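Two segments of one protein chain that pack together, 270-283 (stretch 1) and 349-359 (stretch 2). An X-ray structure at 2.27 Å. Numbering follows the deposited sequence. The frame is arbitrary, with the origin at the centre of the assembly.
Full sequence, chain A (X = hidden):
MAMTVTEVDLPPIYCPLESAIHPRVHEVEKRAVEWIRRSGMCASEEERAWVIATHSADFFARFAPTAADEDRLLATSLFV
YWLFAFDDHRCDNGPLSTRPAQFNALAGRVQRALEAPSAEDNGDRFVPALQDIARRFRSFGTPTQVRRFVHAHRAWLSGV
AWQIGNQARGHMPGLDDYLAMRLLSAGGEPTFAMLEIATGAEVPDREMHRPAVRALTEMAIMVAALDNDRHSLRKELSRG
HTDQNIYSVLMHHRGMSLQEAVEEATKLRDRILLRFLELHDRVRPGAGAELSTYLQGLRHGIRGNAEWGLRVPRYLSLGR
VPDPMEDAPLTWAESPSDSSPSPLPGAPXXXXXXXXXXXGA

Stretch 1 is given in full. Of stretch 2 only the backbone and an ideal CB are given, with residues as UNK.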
# COMPACT_ATOMS: atom_id res chain seq x y z
N ASP A 270 -9.97 12.94 22.26
CA ASP A 270 -11.29 12.63 22.85
C ASP A 270 -12.40 12.91 21.83
O ASP A 270 -13.33 12.11 21.72
CB ASP A 270 -11.47 13.41 24.15
CG ASP A 270 -10.68 12.88 25.34
OD1 ASP A 270 -9.98 11.86 25.21
OD2 ASP A 270 -10.77 13.53 26.38
N ARG A 271 -12.29 13.98 21.06
CA ARG A 271 -13.29 14.29 20.01
C ARG A 271 -13.32 13.11 19.02
O ARG A 271 -14.43 12.68 18.66
CB ARG A 271 -12.96 15.65 19.39
CG ARG A 271 -13.85 15.95 18.19
CD ARG A 271 -13.53 17.22 17.43
NE ARG A 271 -13.41 18.41 18.26
CZ ARG A 271 -13.76 19.64 17.87
NH1 ARG A 271 -14.36 19.82 16.72
NH2 ARG A 271 -13.56 20.67 18.65
N ILE A 272 -12.17 12.57 18.62
CA ILE A 272 -12.09 11.47 17.63
C ILE A 272 -12.68 10.20 18.25
O ILE A 272 -13.44 9.51 17.55
CB ILE A 272 -10.65 11.26 17.12
CG1 ILE A 272 -10.12 12.49 16.39
CG2 ILE A 272 -10.58 10.03 16.23
CD1 ILE A 272 -8.62 12.45 16.14
N LEU A 273 -12.41 9.91 19.52
CA LEU A 273 -12.99 8.70 20.17
C LEU A 273 -14.52 8.83 20.26
O LEU A 273 -15.18 7.86 19.98
CB LEU A 273 -12.38 8.47 21.55
CG LEU A 273 -12.85 7.20 22.23
CD1 LEU A 273 -12.71 5.99 21.31
CD2 LEU A 273 -12.07 6.99 23.50
N LEU A 274 -15.05 10.01 20.56
CA LEU A 274 -16.52 10.25 20.58
C LEU A 274 -17.14 10.01 19.19
O LEU A 274 -18.22 9.40 19.12
CB LEU A 274 -16.79 11.69 21.04
CG LEU A 274 -17.52 11.82 22.38
CD1 LEU A 274 -16.91 10.93 23.46
CD2 LEU A 274 -17.51 13.26 22.82
N ARG A 275 -16.52 10.50 18.13
CA ARG A 275 -17.06 10.21 16.79
C ARG A 275 -16.97 8.70 16.54
O ARG A 275 -17.93 8.15 16.04
CB ARG A 275 -16.36 11.06 15.73
CG ARG A 275 -16.85 10.74 14.33
CD ARG A 275 -18.34 10.84 14.15
NE ARG A 275 -18.69 10.47 12.78
CZ ARG A 275 -19.88 10.06 12.39
NH1 ARG A 275 -20.88 9.96 13.23
NH2 ARG A 275 -20.07 9.72 11.14
N PHE A 276 -15.91 8.05 16.95
CA PHE A 276 -15.81 6.62 16.77
C PHE A 276 -16.96 5.89 17.49
O PHE A 276 -17.55 5.04 16.94
CB PHE A 276 -14.45 6.09 17.20
CG PHE A 276 -14.40 4.60 17.38
CD1 PHE A 276 -14.87 4.03 18.51
CD2 PHE A 276 -13.86 3.80 16.41
CE1 PHE A 276 -14.87 2.69 18.66
CE2 PHE A 276 -13.84 2.46 16.56
CZ PHE A 276 -14.35 1.90 17.69
N LEU A 277 -17.27 6.27 18.71
CA LEU A 277 -18.33 5.65 19.46
C LEU A 277 -19.68 5.89 18.81
O LEU A 277 -20.50 5.02 18.74
CB LEU A 277 -18.33 6.11 20.90
CG LEU A 277 -17.09 5.78 21.71
CD1 LEU A 277 -17.03 6.62 22.94
CD2 LEU A 277 -16.95 4.33 22.00
N GLU A 278 -19.88 7.11 18.35
CA GLU A 278 -21.10 7.48 17.68
C GLU A 278 -21.27 6.68 16.40
O GLU A 278 -22.27 6.05 16.23
CB GLU A 278 -21.20 8.99 17.50
CG GLU A 278 -22.30 9.43 16.58
CD GLU A 278 -22.33 10.92 16.31
OE1 GLU A 278 -21.42 11.48 15.70
OE2 GLU A 278 -23.30 11.56 16.69
N LEU A 279 -20.28 6.65 15.53
CA LEU A 279 -20.41 5.86 14.26
C LEU A 279 -20.56 4.36 14.59
O LEU A 279 -21.30 3.64 13.90
CB LEU A 279 -19.20 6.13 13.38
CG LEU A 279 -19.23 5.45 12.01
CD1 LEU A 279 -20.56 5.68 11.30
CD2 LEU A 279 -18.10 5.95 11.16
N HIS A 280 -19.87 3.88 15.61
CA HIS A 280 -19.90 2.44 15.98
C HIS A 280 -21.35 2.06 16.31
O HIS A 280 -21.82 1.02 15.82
CB HIS A 280 -18.93 2.13 17.13
CG HIS A 280 -19.12 0.74 17.65
ND1 HIS A 280 -20.12 0.42 18.55
CD2 HIS A 280 -18.52 -0.42 17.31
CE1 HIS A 280 -20.07 -0.87 18.79
NE2 HIS A 280 -19.12 -1.42 18.01
N ASP A 281 -22.04 2.90 17.07
CA ASP A 281 -23.42 2.62 17.57
C ASP A 281 -24.40 2.61 16.39
O ASP A 281 -25.38 1.89 16.47
CB ASP A 281 -23.77 3.58 18.72
CG ASP A 281 -23.15 3.17 20.06
OD1 ASP A 281 -22.39 2.17 20.08
OD2 ASP A 281 -23.41 3.84 21.07
N ARG A 282 -24.11 3.33 15.31
CA ARG A 282 -25.00 3.39 14.11
C ARG A 282 -24.75 2.14 13.25
O ARG A 282 -25.70 1.61 12.66
CB ARG A 282 -24.75 4.72 13.40
CG ARG A 282 -25.39 4.84 12.03
CD ARG A 282 -25.37 6.28 11.52
NE ARG A 282 -24.21 6.70 10.72
CZ ARG A 282 -23.79 6.13 9.58
NH1 ARG A 282 -24.37 5.06 9.07
NH2 ARG A 282 -22.76 6.65 8.94
N VAL A 283 -23.53 1.64 13.21
CA VAL A 283 -23.11 0.54 12.29
C VAL A 283 -23.35 -0.82 12.95
O VAL A 283 -23.66 -1.78 12.23
CB VAL A 283 -21.63 0.72 11.92
CG1 VAL A 283 -21.04 -0.50 11.26
CG2 VAL A 283 -21.44 1.93 11.04
N UNK A 349 -8.20 16.53 6.30
CA UNK A 349 -7.94 15.16 5.79
C UNK A 349 -8.78 14.15 6.57
O UNK A 349 -8.93 13.04 6.06
CB UNK A 349 -6.46 14.81 5.90
N UNK A 350 -9.30 14.51 7.74
CA UNK A 350 -10.09 13.53 8.54
C UNK A 350 -11.56 13.95 8.65
O UNK A 350 -12.32 13.18 9.27
CB UNK A 350 -9.50 13.38 9.94
N UNK A 351 -11.95 15.10 8.08
CA UNK A 351 -13.31 15.67 8.22
C UNK A 351 -14.34 14.68 7.67
O UNK A 351 -15.48 14.61 8.23
CB UNK A 351 -13.42 17.01 7.49
N UNK A 352 -13.98 13.88 6.67
CA UNK A 352 -14.93 12.90 6.08
C UNK A 352 -15.33 11.85 7.12
O UNK A 352 -16.37 11.18 6.91
CB UNK A 352 -14.31 12.21 4.86
N UNK A 353 -14.62 11.69 8.24
CA UNK A 353 -15.12 10.75 9.29
C UNK A 353 -16.49 11.17 9.84
O UNK A 353 -17.16 10.32 10.42
CB UNK A 353 -14.12 10.67 10.44
N UNK A 354 -16.86 12.45 9.71
CA UNK A 354 -18.10 13.05 10.27
C UNK A 354 -19.18 13.23 9.19
O UNK A 354 -20.20 13.82 9.55
CB UNK A 354 -17.79 14.40 10.91
N UNK A 355 -18.92 12.83 7.94
CA UNK A 355 -19.82 13.04 6.77
C UNK A 355 -20.67 11.77 6.58
O UNK A 355 -20.22 10.89 5.86
CB UNK A 355 -19.02 13.35 5.50
N UNK A 356 -21.84 11.69 7.19
CA UNK A 356 -22.67 10.44 7.19
C UNK A 356 -23.22 10.11 5.80
O UNK A 356 -23.41 8.90 5.50
CB UNK A 356 -23.84 10.58 8.17
N UNK A 357 -23.39 11.10 4.94
CA UNK A 357 -23.91 10.87 3.57
C UNK A 357 -22.85 10.10 2.76
O UNK A 357 -23.22 9.31 1.87
CB UNK A 357 -24.26 12.19 2.88
N UNK A 358 -21.58 10.35 3.06
CA UNK A 358 -20.43 9.73 2.37
C UNK A 358 -20.19 8.32 2.95
O UNK A 358 -19.66 7.50 2.23
CB UNK A 358 -19.18 10.59 2.52
N UNK A 359 -20.64 8.06 4.18
CA UNK A 359 -20.44 6.82 4.97
C UNK A 359 -21.71 5.93 4.95
O UNK A 359 -22.67 5.97 4.16
CB UNK A 359 -20.07 7.17 6.41

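Stretch 1 is a continuous helix, and it offers stretch 2 a side on which the apolar Ile-272 and Leu-279 alternate with Arg-271, Arg-275 and Arg-282.

Position 349 lies out of reach of the helix; it is Ser-349, whose hydroxyl is satisfied elsewhere in the structure.

At position 350 CA-to-CB points toward the helix, but nothing of stretch 1 lies within 5.5 Å of the ideal CB. A side chain must be long to touch anything, and the methyl groups of Ile-272 favour an apolar one: leucine, isoleucine or methionine. The residue is Ile-350, and its CD1 comes to 4.3 Å from CD1 of Ile-272.

Positions 351 and 352 are out of reach, so the helix sets no preference. They are Ala-351 and Trp-352; the indole of the latter does not touch the helix.

At position 353 the backbone matters first. Its carbonyl oxygen O accepts from Arg-275 NE at 2.8 Å and from Arg-275 NH2 at 3.1 Å, bonds any residue could supply. CA-to-CB points sideways, with the ideal CB 4.7 Å from Arg-275 CG, so a large apolar or aromatic group could swing back toward Ile-272. Trp-353 does so: with chi1 m its end comes nearer, and CZ3 packs 3.8 Å from CG2 of Ile-272.

Position 354 is the point of closest backbone register, its CA lying 7.2 Å from Arg-275 CA. CA-to-CB again runs sideways, and the ideal CB is 4.4 Å from Arg-275 NE. The aliphatic parts of Arg-271, Ile-272 and Arg-275 offer a surface for a broad, flat side chain; an aromatic or a long aliphatic would suit. Trp-354 lays one ring face against the arginine stem, in a CH-pi contact with Arg-275 CG 3.7 Å from the centroid of the five-membered ring. Its far end reaches Arg-271, CZ2 lying 4.1 Å from CG. Indole adds a donor: Trp-354 NE1 gives its hydrogen to the O of water 1 at 3.1 Å, which in turn donates to Arg-271 O at 3.1 Å.

Position 355 points away, where polar residues are easily accepted. Asp-355 OD1 receives a weak hydrogen bond from the backbone N of position 358.

Position 356 points toward two guanidinium groups, its ideal CB 4.1 Å from Arg-282 NH2 and 4.9 Å from Arg-275 NH2. An acid is the clear choice, and aspartate is long enough. Asp-356 OD1 forms salt bridges with both, 2.7 Å from Arg-275 NH2 and 2.8 Å from Arg-282 NH2, gathering two positive charges on one oxygen.

Position 357 points away and could be almost anything; it is Ala-357. Position 358 is out of reach and holds Leu-358.

Position 359 faces the helix again, its ideal CB 3.7 Å from Arg-282 NH2 and 5.1 Å from Leu-279 CD1. A medium apolar side chain fits, although an acid could also answer the arginines. Leu-359 takes the apolar course, its CD1 4.1 Å from Leu-279 CD2 and 3.6 Å from Arg-275 NH2.

Stretch 2 349-359: SIAWWWDDALL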
# COMPACT_ATOMS: atom_id res chain seq x y z
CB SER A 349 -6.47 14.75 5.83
OG SER A 349 -5.78 15.25 4.70
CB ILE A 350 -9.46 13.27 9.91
CG1 ILE A 350 -9.43 14.52 10.80
CG2 ILE A 350 -8.08 12.67 9.74
CD1 ILE A 350 -9.14 14.25 12.28
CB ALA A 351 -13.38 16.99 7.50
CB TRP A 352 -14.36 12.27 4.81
CG TRP A 352 -13.18 11.38 5.02
CD1 TRP A 352 -11.86 11.73 5.09
CD2 TRP A 352 -13.22 9.95 5.18
NE1 TRP A 352 -11.09 10.63 5.27
CE2 TRP A 352 -11.90 9.52 5.33
CE3 TRP A 352 -14.25 9.01 5.21
CZ2 TRP A 352 -11.59 8.18 5.53
CZ3 TRP A 352 -13.94 7.68 5.37
CH2 TRP A 352 -12.63 7.28 5.55
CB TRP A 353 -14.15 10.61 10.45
CG TRP A 353 -12.82 10.05 10.09
CD1 TRP A 353 -12.47 9.33 8.98
CD2 TRP A 353 -11.63 10.20 10.87
NE1 TRP A 353 -11.13 9.03 9.03
CE2 TRP A 353 -10.59 9.54 10.18
CE3 TRP A 353 -11.35 10.81 12.10
CZ2 TRP A 353 -9.29 9.47 10.68
CZ3 TRP A 353 -10.06 10.77 12.58
CH2 TRP A 353 -9.05 10.10 11.88
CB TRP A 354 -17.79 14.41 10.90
CG TRP A 354 -17.15 14.34 12.25
CD1 TRP A 354 -17.78 14.31 13.46
CD2 TRP A 354 -15.73 14.26 12.52
NE1 TRP A 354 -16.86 14.22 14.48
CE2 TRP A 354 -15.60 14.20 13.94
CE3 TRP A 354 -14.58 14.22 11.72
CZ2 TRP A 354 -14.35 14.14 14.55
CZ3 TRP A 354 -13.35 14.14 12.33
CH2 TRP A 354 -13.24 14.11 13.72
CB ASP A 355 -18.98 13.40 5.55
CG ASP A 355 -19.77 13.69 4.29
OD1 ASP A 355 -20.96 13.38 4.28
OD2 ASP A 355 -19.16 14.26 3.33
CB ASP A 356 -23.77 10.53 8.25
CG ASP A 356 -23.22 10.29 9.65
OD1 ASP A 356 -22.43 9.29 9.83
OD2 ASP A 356 -23.53 11.13 10.55
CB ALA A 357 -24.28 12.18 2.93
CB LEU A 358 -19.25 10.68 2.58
CG LEU A 358 -18.03 10.45 1.68
CD1 LEU A 358 -17.47 11.78 1.19
CD2 LEU A 358 -16.97 9.65 2.42
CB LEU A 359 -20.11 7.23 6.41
CG LEU A 359 -18.88 8.11 6.62
CD1 LEU A 359 -18.72 8.52 8.08
CD2 LEU A 359 -17.63 7.41 6.13
O HOH W 1 -16.90 14.15 17.56
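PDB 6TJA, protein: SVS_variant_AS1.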